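Side-chain contacts in adenylate cyclase-like protein (Chlamydia trachomatis, PDB 4QO6), which serves as a structural protein of the inner-membrane ring of the type III secretion system, represented here by part of its periplasmic region: residues 16-21 against 52-57; 27-32 against 59-64. All coordinates share one frame; numbering follows the deposited sequence.

Contact 1. Residues 16-21 against 52-57; sequences EHVIQQ and LYKVDA
V18 and V55 are the nearest backbone points between 16-21 and 52-57, their CA atoms 6.7 Å apart. V18 makes the apolar part of the contact, through a single methyl. With CG1 anti to the backbone N (chi1 -175°), that methyl reaches across to V55 CG1, 3.7 Å from V18 CG1, and the two valine side chains cross at about a right angle. The same V18 CG1 also rests against the root of the lysine, 3.8 Å from K54 CB. These are the two helices of the PD1 domain, of the BON clan, where 10-19 and 45-56 lie side by side in an alpha-beta-beta-alpha-beta order; the far side of V55 packs on V64 of strand 63-70, as does L52. Toward solvent the contact becomes polar, and K54 takes part again, now with its tip. The extended K54 chain brings NZ to 3.2 Å from Q21 OE1, approaching the glutamine at about a right angle. The other end of that amide is fixed: Q21 NE2 donates to H17 O at 2.7 Å, almost straight at 172°, with the acceptor lying in the amide plane. Since Q21 N bonds V18 O instead, the side chain takes the carbonyl that a regular helical turn would have offered to its own backbone, a bond that should limit rotation of the amide and leaves OE1 on the side of K54 NZ.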
ATOM      1  N   GLU A  16      13.962  29.699  11.527  1.00 25.03           N
ATOM      2  CA  GLU A  16      14.263  28.732  10.444  1.00 31.87           C
ATOM      3  C   GLU A  16      15.163  27.579  10.851  1.00 32.83           C
ATOM      4  O   GLU A  16      14.978  26.452  10.369  1.00 33.11           O
ATOM      5  CB  GLU A  16      14.898  29.415   9.229  1.00 32.82           C
ATOM      6  CG  GLU A  16      13.918  30.247   8.434  1.00 38.45           C
ATOM      7  CD  GLU A  16      14.571  31.074   7.332  1.00 44.56           C
ATOM      8  OE1 GLU A  16      15.802  30.943   7.062  1.00 46.64           O
ATOM      9  OE2 GLU A  16      13.829  31.886   6.751  1.00 49.59           O
ATOM     10  N   HIS A  17      16.150  27.852  11.710  1.00 31.29           N
ATOM     11  CA  HIS A  17      17.111  26.802  12.104  1.00 32.19           C
ATOM     12  C   HIS A  17      16.324  25.681  12.807  1.00 26.89           C
ATOM     13  O   HIS A  17      16.588  24.482  12.682  1.00 25.88           O
ATOM     14  CB  HIS A  17      18.186  27.391  13.026  1.00 34.02           C
ATOM     15  CG  HIS A  17      19.078  26.364  13.650  1.00 40.32           C
ATOM     16  ND1 HIS A  17      20.082  25.728  12.948  1.00 38.58           N
ATOM     17  CD2 HIS A  17      19.146  25.894  14.922  1.00 42.35           C
ATOM     18  CE1 HIS A  17      20.702  24.877  13.749  1.00 41.77           C
ATOM     19  NE2 HIS A  17      20.163  24.969  14.957  1.00 43.16           N
ATOM     20  N   VAL A  18      15.327  26.098  13.552  1.00 25.90           N
ATOM     21  CA  VAL A  18      14.453  25.161  14.211  1.00 22.92           C
ATOM     22  C   VAL A  18      13.534  24.539  13.156  1.00 22.74           C
ATOM     23  O   VAL A  18      13.600  23.343  12.900  1.00 23.00           O
ATOM     24  CB  VAL A  18      13.676  25.828  15.330  1.00 22.43           C
ATOM     25  CG1 VAL A  18      12.859  24.796  16.076  1.00 25.43           C
ATOM     26  CG2 VAL A  18      14.596  26.487  16.345  1.00 23.52           C
ATOM     27  N   ILE A  19      12.680  25.332  12.522  1.00 23.62           N
ATOM     28  CA  ILE A  19      11.553  24.723  11.800  1.00 24.48           C
ATOM     29  C   ILE A  19      11.986  23.904  10.561  1.00 24.94           C
ATOM     30  O   ILE A  19      11.328  22.918  10.219  1.00 19.47           O
ATOM     31  CB  ILE A  19      10.447  25.734  11.479  1.00 29.66           C
ATOM     32  CG1 ILE A  19      10.909  26.760  10.461  1.00 32.77           C
ATOM     33  CG2 ILE A  19       9.957  26.409  12.751  1.00 29.83           C
ATOM     34  CD1 ILE A  19       9.785  27.124   9.541  1.00 37.01           C
ATOM     35  N   GLN A  20      13.180  24.208  10.005  1.00 26.95           N
ATOM     36  CA  GLN A  20      13.795  23.444   8.870  1.00 26.86           C
ATOM     37  C   GLN A  20      13.981  21.979   9.165  1.00 24.60           C
ATOM     38  O   GLN A  20      14.012  21.149   8.252  1.00 24.35           O
ATOM     39  CB  GLN A  20      15.170  24.005   8.476  1.00 29.77           C
ATOM     40  CG  GLN A  20      16.303  23.707   9.460  1.00 34.09           C
ATOM     41  CD  GLN A  20      17.706  24.012   8.888  1.00 40.39           C
ATOM     42  OE1 GLN A  20      18.212  25.127   9.045  1.00 39.27           O
ATOM     43  NE2 GLN A  20      18.320  23.020   8.203  1.00 36.42           N
ATOM     44  N   GLN A  21      14.101  21.650  10.448  1.00 22.80           N
ATOM     45  CA  GLN A  21      14.215  20.255  10.840  1.00 25.44           C
ATOM     46  C   GLN A  21      12.919  19.453  10.762  1.00 26.75           C
ATOM     47  O   GLN A  21      12.936  18.232  10.982  1.00 32.86           O
ATOM     48  CB  GLN A  21      14.822  20.172  12.238  1.00 26.19           C
ATOM     49  CG  GLN A  21      16.178  20.946  12.326  1.00 26.41           C
ATOM     50  CD  GLN A  21      16.683  21.039  13.754  1.00 30.77           C
ATOM     51  OE1 GLN A  21      16.753  19.998  14.450  1.00 29.77           O
ATOM     52  NE2 GLN A  21      16.996  22.275  14.230  1.00 29.04           N
ATOM     53  N   LEU A  52       7.910  22.094  19.611  1.00 27.98           N
ATOM     54  CA  LEU A  52       7.380  23.137  20.492  1.00 32.95           C
ATOM     55  C   LEU A  52       8.357  23.632  21.558  1.00 32.97           C
ATOM     56  O   LEU A  52       8.342  24.787  21.921  1.00 29.91           O
ATOM     57  CB  LEU A  52       6.120  22.710  21.216  1.00 33.08           C
ATOM     58  CG  LEU A  52       4.978  22.304  20.306  1.00 37.88           C
ATOM     59  CD1 LEU A  52       3.976  21.539  21.169  1.00 37.70           C
ATOM     60  CD2 LEU A  52       4.351  23.497  19.597  1.00 36.88           C
ATOM     61  N   TYR A  53       9.131  22.734  22.112  1.00 36.19           N
ATOM     62  CA  TYR A  53      10.066  23.119  23.152  1.00 40.15           C
ATOM     63  C   TYR A  53      11.309  23.820  22.622  1.00 34.98           C
ATOM     64  O   TYR A  53      11.867  24.649  23.338  1.00 34.08           O
ATOM     65  CB  TYR A  53      10.408  21.936  24.076  1.00 41.10           C
ATOM     66  CG  TYR A  53       9.362  21.886  25.161  1.00 49.82           C
ATOM     67  CD1 TYR A  53       8.054  21.465  24.872  1.00 51.62           C
ATOM     68  CD2 TYR A  53       9.638  22.340  26.465  1.00 57.85           C
ATOM     69  CE1 TYR A  53       7.069  21.464  25.837  1.00 50.87           C
ATOM     70  CE2 TYR A  53       8.651  22.330  27.447  1.00 56.41           C
ATOM     71  CZ  TYR A  53       7.375  21.891  27.116  1.00 56.07           C
ATOM     72  OH  TYR A  53       6.390  21.864  28.060  1.00 65.37           O
ATOM     73  N   LYS A  54      11.740  23.486  21.406  1.00 31.41           N
ATOM     74  CA  LYS A  54      12.814  24.232  20.760  1.00 29.39           C
ATOM     75  C   LYS A  54      12.420  25.615  20.358  1.00 29.13           C
ATOM     76  O   LYS A  54      13.222  26.506  20.496  1.00 28.15           O
ATOM     77  CB  LYS A  54      13.369  23.516  19.571  1.00 30.65           C
ATOM     78  CG  LYS A  54      14.052  22.209  19.923  1.00 33.80           C
ATOM     79  CD  LYS A  54      14.588  21.581  18.645  1.00 36.64           C
ATOM     80  CE  LYS A  54      15.641  20.521  18.920  1.00 37.82           C
ATOM     81  NZ  LYS A  54      16.061  19.957  17.610  1.00 40.86           N
ATOM     82  N   VAL A  55      11.208  25.836  19.851  1.00 31.03           N
ATOM     83  CA  VAL A  55      10.845  27.218  19.492  1.00 34.05           C
ATOM     84  C   VAL A  55      10.599  28.041  20.767  1.00 37.02           C
ATOM     85  O   VAL A  55      10.970  29.200  20.853  1.00 34.97           O
ATOM     86  CB  VAL A  55       9.628  27.341  18.547  1.00 32.70           C
ATOM     87  CG1 VAL A  55       9.872  26.572  17.272  1.00 35.01           C
ATOM     88  CG2 VAL A  55       8.376  26.858  19.225  1.00 35.10           C
ATOM     89  N   ASP A  56       9.980  27.431  21.756  1.00 39.73           N
ATOM     90  CA  ASP A  56       9.757  28.116  23.007  1.00 46.43           C
ATOM     91  C   ASP A  56      11.062  28.647  23.613  1.00 44.77           C
ATOM     92  O   ASP A  56      11.085  29.783  24.072  1.00 46.58           O
ATOM     93  CB  ASP A  56       9.045  27.209  24.006  1.00 52.40           C
ATOM     94  CG  ASP A  56       8.285  28.000  25.048  1.00 58.23           C
ATOM     95  OD1 ASP A  56       7.513  28.904  24.620  1.00 60.00           O
ATOM     96  OD2 ASP A  56       8.464  27.719  26.261  1.00 53.90           O
ATOM     97  N   ALA A  57      12.121  27.818  23.606  1.00 38.43           N
ATOM     98  CA  ALA A  57      13.486  28.211  24.033  1.00 36.85           C
ATOM     99  C   ALA A  57      14.023  29.491  23.390  1.00 38.54           C
ATOM    100  O   ALA A  57      15.000  30.053  23.889  1.00 41.43           O
ATOM    101  CB  ALA A  57      14.491  27.102  23.720  1.00 33.74           C
TER

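Contact 2. Residues 27-32 against 59-64; sequences FTFNKN and SFVKSV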
ATOM      1  N   PHE A  27       5.349  29.040   9.469  1.00 17.49           N
ATOM      2  CA  PHE A  27       5.072  29.972  10.603  1.00 18.13           C
ATOM      3  C   PHE A  27       4.813  31.400  10.178  1.00 16.33           C
ATOM      4  O   PHE A  27       5.174  31.805   9.094  1.00 14.72           O
ATOM      5  CB  PHE A  27       6.308  30.057  11.543  1.00 19.85           C
ATOM      6  CG  PHE A  27       7.484  30.779  10.921  1.00 20.44           C
ATOM      7  CD1 PHE A  27       8.300  30.136  10.022  1.00 24.61           C
ATOM      8  CD2 PHE A  27       7.761  32.112  11.228  1.00 23.51           C
ATOM      9  CE1 PHE A  27       9.435  30.775   9.435  1.00 25.62           C
ATOM     10  CE2 PHE A  27       8.873  32.774  10.638  1.00 26.53           C
ATOM     11  CZ  PHE A  27       9.699  32.106   9.737  1.00 24.20           C
ATOM     12  N   THR A  28       4.343  32.184  11.129  1.00 18.92           N
ATOM     13  CA  THR A  28       4.319  33.634  11.039  1.00 25.26           C
ATOM     14  C   THR A  28       4.659  34.079  12.435  1.00 24.28           C
ATOM     15  O   THR A  28       4.301  33.407  13.383  1.00 20.83           O
ATOM     16  CB  THR A  28       2.924  34.228  10.600  1.00 29.74           C
ATOM     17  OG1 THR A  28       1.910  33.892  11.556  1.00 33.22           O
ATOM     18  CG2 THR A  28       2.505  33.655   9.231  1.00 33.73           C
ATOM     19  N   PHE A  29       5.436  35.159  12.540  1.00 29.52           N
ATOM     20  CA  PHE A  29       5.923  35.647  13.828  1.00 32.81           C
ATOM     21  C   PHE A  29       5.518  37.098  13.898  1.00 34.91           C
ATOM     22  O   PHE A  29       5.891  37.893  13.036  1.00 31.92           O
ATOM     23  CB  PHE A  29       7.460  35.523  13.987  1.00 34.95           C
ATOM     24  CG  PHE A  29       7.985  36.181  15.255  1.00 34.93           C
ATOM     25  CD1 PHE A  29       7.670  35.653  16.508  1.00 34.26           C
ATOM     26  CD2 PHE A  29       8.745  37.345  15.202  1.00 38.32           C
ATOM     27  CE1 PHE A  29       8.101  36.271  17.678  1.00 33.85           C
ATOM     28  CE2 PHE A  29       9.190  37.975  16.378  1.00 37.02           C
ATOM     29  CZ  PHE A  29       8.865  37.429  17.607  1.00 36.92           C
ATOM     30  N   ASN A  30       4.721  37.409  14.910  1.00 40.11           N
ATOM     31  CA  ASN A  30       4.210  38.748  15.126  1.00 46.33           C
ATOM     32  C   ASN A  30       5.052  39.477  16.161  1.00 47.68           C
ATOM     33  O   ASN A  30       4.797  39.375  17.345  1.00 48.98           O
ATOM     34  CB  ASN A  30       2.758  38.679  15.591  1.00 52.04           C
ATOM     35  CG  ASN A  30       2.170  40.046  15.902  1.00 55.93           C
ATOM     36  OD1 ASN A  30       2.832  41.081  15.780  1.00 52.95           O
ATOM     37  ND2 ASN A  30       0.921  40.044  16.328  1.00 55.43           N
ATOM     38  N   LYS A  31       6.048  40.202  15.675  1.00 50.18           N
ATOM     39  CA  LYS A  31       6.952  41.050  16.476  1.00 61.81           C
ATOM     40  C   LYS A  31       6.357  42.055  17.485  1.00 60.15           C
ATOM     41  O   LYS A  31       7.052  42.448  18.411  1.00 58.45           O
ATOM     42  CB  LYS A  31       7.831  41.829  15.518  1.00 64.36           C
ATOM     43  CG  LYS A  31       9.034  42.471  16.158  1.00 70.72           C
ATOM     44  CD  LYS A  31      10.110  42.743  15.117  1.00 76.95           C
ATOM     45  CE  LYS A  31       9.554  43.374  13.837  1.00 81.37           C
ATOM     46  NZ  LYS A  31       8.602  44.507  14.049  1.00 81.23           N
ATOM     47  N   ASN A  32       5.101  42.469  17.290  1.00 63.18           N
ATOM     48  CA  ASN A  32       4.374  43.310  18.262  1.00 62.95           C
ATOM     49  C   ASN A  32       4.066  42.623  19.594  1.00 60.73           C
ATOM     50  O   ASN A  32       4.105  43.258  20.646  1.00 63.53           O
ATOM     51  CB  ASN A  32       3.039  43.810  17.686  1.00 66.83           C
ATOM     52  CG  ASN A  32       3.198  44.562  16.370  1.00 70.80           C
ATOM     53  OD1 ASN A  32       2.405  44.372  15.437  1.00 71.76           O
ATOM     54  ND2 ASN A  32       4.217  45.417  16.283  1.00 71.78           N
ATOM     55  N   SER A  59      14.470  33.048  22.923  1.00 36.47           N
ATOM     56  CA  SER A  59      14.137  34.058  23.975  1.00 40.02           C
ATOM     57  C   SER A  59      13.160  35.125  23.499  1.00 35.49           C
ATOM     58  O   SER A  59      12.414  35.662  24.297  1.00 38.38           O
ATOM     59  CB  SER A  59      15.402  34.737  24.520  1.00 41.05           C
ATOM     60  OG  SER A  59      16.234  35.173  23.451  1.00 40.32           O
ATOM     61  N   PHE A  60      13.139  35.400  22.188  1.00 34.62           N
ATOM     62  CA  PHE A  60      12.205  36.406  21.605  1.00 34.06           C
ATOM     63  C   PHE A  60      10.757  35.902  21.352  1.00 33.08           C
ATOM     64  O   PHE A  60       9.872  36.671  20.957  1.00 37.67           O
ATOM     65  CB  PHE A  60      12.812  36.992  20.320  1.00 33.28           C
ATOM     66  CG  PHE A  60      13.211  35.956  19.299  1.00 33.00           C
ATOM     67  CD1 PHE A  60      12.284  35.440  18.423  1.00 33.69           C
ATOM     68  CD2 PHE A  60      14.511  35.513  19.214  1.00 33.62           C
ATOM     69  CE1 PHE A  60      12.643  34.499  17.486  1.00 34.99           C
ATOM     70  CE2 PHE A  60      14.880  34.546  18.297  1.00 34.44           C
ATOM     71  CZ  PHE A  60      13.952  34.047  17.419  1.00 33.71           C
ATOM     72  N   VAL A  61      10.520  34.613  21.586  1.00 31.49           N
ATOM     73  CA  VAL A  61       9.215  34.002  21.383  1.00 31.80           C
ATOM     74  C   VAL A  61       8.566  33.907  22.752  1.00 32.60           C
ATOM     75  O   VAL A  61       9.078  33.198  23.652  1.00 32.47           O
ATOM     76  CB  VAL A  61       9.314  32.616  20.699  1.00 29.34           C
ATOM     77  CG1 VAL A  61       7.978  31.895  20.745  1.00 28.31           C
ATOM     78  CG2 VAL A  61       9.772  32.779  19.242  1.00 28.37           C
ATOM     79  N   LYS A  62       7.470  34.649  22.890  1.00 30.40           N
ATOM     80  CA  LYS A  62       6.729  34.774  24.128  1.00 34.56           C
ATOM     81  C   LYS A  62       5.595  33.821  24.152  1.00 38.21           C
ATOM     82  O   LYS A  62       5.298  33.274  25.232  1.00 43.04           O
ATOM     83  CB  LYS A  62       6.172  36.173  24.290  1.00 37.85           C
ATOM     84  CG  LYS A  62       7.225  37.269  24.235  1.00 43.06           C
ATOM     85  CD  LYS A  62       8.284  37.066  25.312  1.00 48.09           C
ATOM     86  CE  LYS A  62       9.513  37.934  25.067  1.00 51.11           C
ATOM     87  NZ  LYS A  62      10.685  37.275  25.697  1.00 51.20           N
ATOM     88  N   SER A  63       4.939  33.616  23.003  1.00 31.85           N
ATOM     89  CA  SER A  63       3.933  32.560  22.939  1.00 32.40           C
ATOM     90  C   SER A  63       3.926  31.806  21.609  1.00 28.24           C
ATOM     91  O   SER A  63       4.427  32.301  20.591  1.00 23.74           O
ATOM     92  CB  SER A  63       2.549  33.141  23.206  1.00 34.23           C
ATOM     93  OG  SER A  63       2.128  33.901  22.106  1.00 37.61           O
ATOM     94  N   VAL A  64       3.382  30.599  21.665  1.00 26.86           N
ATOM     95  CA  VAL A  64       3.278  29.723  20.517  1.00 29.26           C
ATOM     96  C   VAL A  64       1.794  29.347  20.256  1.00 28.70           C
ATOM     97  O   VAL A  64       1.122  28.872  21.146  1.00 25.66           O
ATOM     98  CB  VAL A  64       4.130  28.483  20.725  1.00 30.96           C
ATOM     99  CG1 VAL A  64       3.993  27.555  19.525  1.00 31.71           C
ATOM    100  CG2 VAL A  64       5.623  28.887  20.928  1.00 32.05           C
TER
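F29 reaches F60 by swinging CG anti to its own backbone N (chi1 173°), while F60 meets it with CG lodged between backbone N and carbonyl carbon (chi1 54°). The pair brings together the edge strand 26-30 of PD1 and the loop leading into strand 63-70; strand 35-39 lies between these two strands in the sheet. The rings form an edge-to-face stack, the F60 edge directed at the F29 face, with centroids 5.8 Å apart and planes at 78°. The closest side-chain approach is F29 CZ to F60 CD1, 4.0 Å. L11 of helix 10-19 touches both rings, so the pair is packed against that helix. The rim of F29 also meets backbone: F60 O sits near the plane of the F29 ring, 3.6 Å from F29 CZ, where the polarised ring hydrogens can face the carbonyl oxygen. V61 adds a looser apolar touch. Beyond the rings, each segment ties itself in. N30 OD1 accepts from N32 N in an Asx turn, the donor standing above the carbonyl plane, and in the loop K62 curls back so that its NZ donates to S59 O at 2.7 Å, nearly in line with the carbonyl bond.

In the fold
Both contacts belong to PD1, at the N-terminal end of this elongated periplasmic piece, with centres about 12 Å apart. Their segments alternate along the chain: helix 10-19, strand 26-30, helix 45-56, then the loop into strand 63-70. Contact 1 ties helix 10-19 to helix 45-56, and contact 2 ties strand 26-30 to the loop before strand 63-70. They meet directly in the core between helices and sheet, where I19 CD1 lies 3.4 Å from F27 CD1 and V55 CG2 lies 3.8 Å from V64 CG2. Each thus closes a separation of about thirty residues within this one domain.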